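RV1873 (Mycobacterium tuberculosis, PDB 2JEK) is of unknown function but belongs to the DUF1810 family and folds into a compact, all-helical right-handed superhelix. Local coordinates at residues 71-74 / 75-79. Sequence-based numbering, arbitrary orientation.
Sequences HDLL and GPRLH
Leu73 packs on Arg77, and the carbonyl of His71 accepts a hydrogen bond from Gly75 N, in a local helix-start contact where the short turn after helix 62-70 runs into helix 74-87. Gly75 N donates to His71 O (2.9 Å), Arg77 N to Leu73 O (3.1 Å) and Leu78 N to Leu74 O (2.9 Å); these i to i+4 bonds start the first turn of helix 74-87. The imidazole of His71 caps the N-terminus of this helix: ND1 accepts from both Leu73 N and Leu74 N, each at 3.1 Å and tilted from the ring plane, the Leu74 bond nearly straight at 171°. Leu74 CG, beside its own backbone N (chi1 -61°), lies over one face of that ring, offset toward the rim; the side chain also touches Phe13 and Tyr68. Helix 74-87 follows helix 62-70 in the right-handed superhelix. Pro76 has no N-H to give; its CD lies 3.2 Å from His71 O, and its CG 3.3 Å from Asp72 O. CG beside the backbone N (chi1 -79°) and an extended chain from there to NE lay the Arg77 guanidinium along Leu73, and Leu73 CD2 sits above the centre of one face, 3.7 Å from Arg77 CZ. Arg77 NH1 is hydrogen-bonded to Gln17 of helix 11-17, and the group also makes a cation-pi contact with Tyr21.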
ATOM      1  N   HIS A  71      -4.194  -8.208 -10.763  1.00 11.69           N
ATOM      2  CA  HIS A  71      -5.532  -8.613 -10.333  1.00 11.49           C
ATOM      3  C   HIS A  71      -6.517  -7.503 -10.673  1.00 12.12           C
ATOM      4  O   HIS A  71      -6.302  -6.345 -10.316  1.00 11.97           O
ATOM      5  CB  HIS A  71      -5.533  -8.897  -8.828  1.00 10.86           C
ATOM      6  CG  HIS A  71      -6.777  -9.569  -8.338  1.00 10.50           C
ATOM      7  ND1 HIS A  71      -7.967  -8.898  -8.175  1.00 12.23           N
ATOM      8  CD2 HIS A  71      -7.008 -10.850  -7.964  1.00 12.66           C
ATOM      9  CE1 HIS A  71      -8.887  -9.740  -7.735  1.00 12.27           C
ATOM     10  NE2 HIS A  71      -8.330 -10.931  -7.596  1.00 13.32           N
ATOM     11  N   ASP A  72      -7.599  -7.843 -11.381  1.00 11.73           N
ATOM     12  CA  ASP A  72      -8.469  -6.810 -11.953  1.00 11.65           C
ATOM     13  C   ASP A  72      -9.379  -6.104 -10.929  1.00 10.36           C
ATOM     14  O   ASP A  72     -10.091  -5.145 -11.262  1.00 11.44           O
ATOM     15  CB  ASP A  72      -9.292  -7.384 -13.117  1.00 12.11           C
ATOM     16  CG  ASP A  72      -9.870  -6.300 -14.027  1.00 16.56           C
ATOM     17  OD1 ASP A  72      -9.202  -5.267 -14.252  1.00 20.43           O
ATOM     18  OD2 ASP A  72     -11.013  -6.477 -14.507  1.00 18.53           O
ATOM     19  N   LEU A  73      -9.351  -6.575  -9.678  1.00  9.70           N
ATOM     20  CA  LEU A  73      -9.980  -5.852  -8.580  1.00 10.19           C
ATOM     21  C   LEU A  73      -8.918  -5.134  -7.730  1.00  9.33           C
ATOM     22  O   LEU A  73      -9.007  -3.927  -7.520  1.00  9.48           O
ATOM     23  CB  LEU A  73     -10.849  -6.772  -7.707  1.00 10.90           C
ATOM     24  CG  LEU A  73     -11.731  -6.005  -6.713  1.00 13.14           C
ATOM     25  CD1 LEU A  73     -12.905  -5.339  -7.432  1.00 15.36           C
ATOM     26  CD2 LEU A  73     -12.223  -6.912  -5.594  1.00 16.34           C
ATOM     27  N   LEU A  74      -7.916  -5.883  -7.285  1.00  9.02           N
ATOM     28  CA  LEU A  74      -6.925  -5.350  -6.337  1.00  8.75           C
ATOM     29  C   LEU A  74      -5.998  -4.293  -6.930  1.00  8.61           C
ATOM     30  O   LEU A  74      -5.670  -3.314  -6.268  1.00  8.74           O
ATOM     31  CB  LEU A  74      -6.095  -6.481  -5.738  1.00  8.38           C
ATOM     32  CG  LEU A  74      -6.862  -7.536  -4.934  1.00  7.84           C
ATOM     33  CD1 LEU A  74      -5.968  -8.704  -4.585  1.00  8.78           C
ATOM     34  CD2 LEU A  74      -7.480  -6.933  -3.694  1.00  9.25           C
ATOM     35  N   GLY A  75      -5.545  -4.506  -8.165  1.00  8.54           N
ATOM     36  CA  GLY A  75      -4.685  -3.530  -8.839  1.00  8.83           C
ATOM     37  C   GLY A  75      -5.395  -2.199  -9.012  1.00  8.63           C
ATOM     38  O   GLY A  75      -4.902  -1.170  -8.545  1.00  7.83           O
ATOM     39  N   PRO A  76      -6.556  -2.189  -9.693  1.00  8.07           N
ATOM     40  CA  PRO A  76      -7.283  -0.920  -9.812  1.00  8.13           C
ATOM     41  C   PRO A  76      -7.591  -0.258  -8.469  1.00  8.12           C
ATOM     42  O   PRO A  76      -7.529   0.969  -8.361  1.00  8.77           O
ATOM     43  CB  PRO A  76      -8.566  -1.313 -10.552  1.00  8.81           C
ATOM     44  CG  PRO A  76      -8.117  -2.460 -11.396  1.00  9.20           C
ATOM     45  CD  PRO A  76      -7.208  -3.252 -10.481  1.00  9.04           C
ATOM     46  N   ARG A  77      -7.930  -1.055  -7.457  1.00  7.63           N
ATOM     47  CA  ARG A  77      -8.214  -0.484  -6.137  1.00  6.98           C
ATOM     48  C   ARG A  77      -6.973   0.187  -5.539  1.00  6.94           C
ATOM     49  O   ARG A  77      -7.070   1.253  -4.936  1.00  7.72           O
ATOM     50  CB  ARG A  77      -8.767  -1.543  -5.181  1.00  7.67           C
ATOM     51  CG  ARG A  77     -10.228  -1.834  -5.388  1.00  7.62           C
ATOM     52  CD  ARG A  77     -10.725  -2.790  -4.337  1.00  9.11           C
ATOM     53  NE  ARG A  77     -12.152  -3.021  -4.509  1.00 11.28           N
ATOM     54  CZ  ARG A  77     -12.876  -3.821  -3.741  1.00 12.18           C
ATOM     55  NH1 ARG A  77     -12.313  -4.493  -2.746  1.00 11.15           N
ATOM     56  NH2 ARG A  77     -14.173  -3.944  -3.975  1.00 12.20           N
ATOM     57  N   LEU A  78      -5.809  -0.437  -5.697  1.00  7.04           N
ATOM     58  CA  LEU A  78      -4.579   0.148  -5.169  1.00  7.70           C
ATOM     59  C   LEU A  78      -4.252   1.470  -5.854  1.00  7.40           C
ATOM     60  O   LEU A  78      -3.827   2.430  -5.206  1.00  7.89           O
ATOM     61  CB  LEU A  78      -3.416  -0.846  -5.269  1.00  7.87           C
ATOM     62  CG  LEU A  78      -2.079  -0.347  -4.715  1.00  7.82           C
ATOM     63  CD1 LEU A  78      -2.178  -0.030  -3.222  1.00  8.46           C
ATOM     64  CD2 LEU A  78      -0.972  -1.350  -4.939  1.00  9.89           C
ATOM     65  N   HIS A  79      -4.476   1.534  -7.165  1.00  7.38           N
ATOM     66  CA  HIS A  79      -4.278   2.794  -7.869  1.00  7.43           C
ATOM     67  C   HIS A  79      -5.322   3.823  -7.431  1.00  8.17           C
ATOM     68  O   HIS A  79      -5.012   5.015  -7.277  1.00  9.33           O
ATOM     69  CB  HIS A  79      -4.340   2.594  -9.379  1.00  8.52           C
ATOM     70  CG  HIS A  79      -3.159   1.866  -9.940  1.00  8.15           C
ATOM     71  ND1 HIS A  79      -1.927   2.463 -10.095  1.00 12.24           N
ATOM     72  CD2 HIS A  79      -3.033   0.611 -10.427  1.00 11.97           C
ATOM     73  CE1 HIS A  79      -1.088   1.601 -10.641  1.00 13.38           C
ATOM     74  NE2 HIS A  79      -1.734   0.469 -10.851  1.00 15.29           N
TER